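Local atomic coordinates of polyketide synthase PksJ (Bacillus subtilis subsp. subtilis, PDB entry 4J1Q), a protein that catalyses stereoselective, probably NADPH-dependent reduction of alpha- and beta-keto groups of intermediates on the bacillaene polyketide assembly line. Residues S338-C342 with L343-G347. Sequence-based numbering, arbitrary orientation.
Sequences SVSGC and LGNAG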
loop_
_atom_site.group_PDB
_atom_site.type_symbol
_atom_site.label_atom_id
_atom_site.label_comp_id
_atom_site.label_asym_id
_atom_site.label_seq_id
_atom_site.Cartn_x
_atom_site.Cartn_y
_atom_site.Cartn_z
ATOM N N SER A 338 3.354 -1.031 -4.082
ATOM C CA SER A 338 3.991 -2.160 -4.725
ATOM C C SER A 338 2.971 -3.225 -5.063
ATOM O O SER A 338 1.940 -3.376 -4.377
ATOM C CB SER A 338 5.054 -2.766 -3.802
ATOM O OG SER A 338 5.334 -4.097 -4.192
ATOM N N VAL A 339 3.294 -4.024 -6.072
ATOM C CA VAL A 339 2.523 -5.228 -6.339
ATOM C C VAL A 339 2.409 -6.172 -5.110
ATOM O O VAL A 339 1.420 -6.860 -4.939
ATOM C CB VAL A 339 3.065 -5.932 -7.600
ATOM C CG1 VAL A 339 3.199 -7.425 -7.386
ATOM C CG2 VAL A 339 2.159 -5.623 -8.792
ATOM N N SER A 340 3.373 -6.100 -4.200
ATOM C CA SER A 340 3.315 -6.881 -2.953
ATOM C C SER A 340 2.113 -6.514 -2.084
ATOM O O SER A 340 1.508 -7.383 -1.463
ATOM C CB SER A 340 4.597 -6.685 -2.146
ATOM O OG SER A 340 5.715 -6.804 -3.019
ATOM N N GLY A 341 1.813 -5.220 -1.995
ATOM C CA GLY A 341 0.682 -4.751 -1.215
ATOM C C GLY A 341 -0.645 -5.419 -1.566
ATOM O O GLY A 341 -1.433 -5.736 -0.665
ATOM N N CYS A 342 -0.841 -5.767 -2.841
ATOM C CA CYS A 342 -2.135 -6.310 -3.283
ATOM C C CYS A 342 -2.120 -7.799 -3.643
ATOM O O CYS A 342 -3.165 -8.388 -3.855
ATOM C CB CYS A 342 -2.706 -5.463 -4.432
ATOM S SG CYS A 342 -1.536 -5.136 -5.770
ATOM N N LEU A 343 -0.941 -8.415 -3.691
ATOM C CA LEU A 343 -0.843 -9.854 -3.991
ATOM C C LEU A 343 -0.200 -10.613 -2.845
ATOM O O LEU A 343 -0.198 -11.861 -2.812
ATOM C CB LEU A 343 -0.009 -10.077 -5.236
ATOM C CG LEU A 343 -0.507 -9.459 -6.542
ATOM C CD1 LEU A 343 0.344 -10.002 -7.684
ATOM C CD2 LEU A 343 -1.984 -9.762 -6.778
ATOM N N GLY A 344 0.361 -9.860 -1.910
ATOM C CA GLY A 344 1.264 -10.434 -0.935
ATOM C C GLY A 344 2.523 -10.894 -1.663
ATOM O O GLY A 344 2.548 -10.923 -2.886
ATOM N N ASN A 345 3.543 -11.276 -0.896
ATOM C CA ASN A 345 4.758 -11.856 -1.463
ATOM C C ASN A 345 5.589 -12.518 -0.351
ATOM O O ASN A 345 5.794 -11.930 0.722
ATOM C CB ASN A 345 5.592 -10.752 -2.111
ATOM C CG ASN A 345 6.690 -11.295 -2.999
ATOM O OD1 ASN A 345 6.885 -12.504 -3.112
ATOM N ND2 ASN A 345 7.417 -10.398 -3.633
ATOM N N ALA A 346 6.074 -13.724 -0.613
ATOM C CA ALA A 346 6.836 -14.469 0.388
ATOM C C ALA A 346 8.002 -13.645 0.930
ATOM O O ALA A 346 8.793 -13.086 0.176
ATOM C CB ALA A 346 7.329 -15.805 -0.181
ATOM N N GLY A 347 8.054 -13.518 2.247
ATOM C CA GLY A 347 9.139 -12.759 2.863
ATOM C C GLY A 347 8.882 -11.265 3.003
ATOM O O GLY A 347 9.741 -10.542 3.484
#
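Ser340 O is shared by two backbone amides at the end of the short helix 339-343: Gly344 N lies 2.8 Å from it and Leu343 N 3.5 Å, both as weak, bent bonds. Leu343 N also reaches back one residue further, to Val339 O at 3.1 Å, again weakly. Gly344 then leaves helical angles with positive phi (67°), ending the helix and starting the loop before helix 349-370. On the flank of this turn the two branched side chains cross at an angle, Val339 CG1 touching Leu343 CD1 at 3.9 Å, while Phe431 of strand 429-435 packs against both. Ser340 has OG anti to its carbonyl carbon and close to its own N (chi1 -46°), and the Asn345 amide approaches it loosely, ND2 standing 4.0 Å from OG. Just past the turn, Asn345 N donates to Thr132 OG1. At the opposite end Ser338 is the N-cap, its OG taking a fairly straight bond (160°) from Ser340 N at 2.8 Å; Ser338 also touches the bound NADPH, and its O is bonded by Asn382 ND2. A capped single turn following strand 332-338 thus borders the cofactor pocket of this Rossmann-fold ketoreductase.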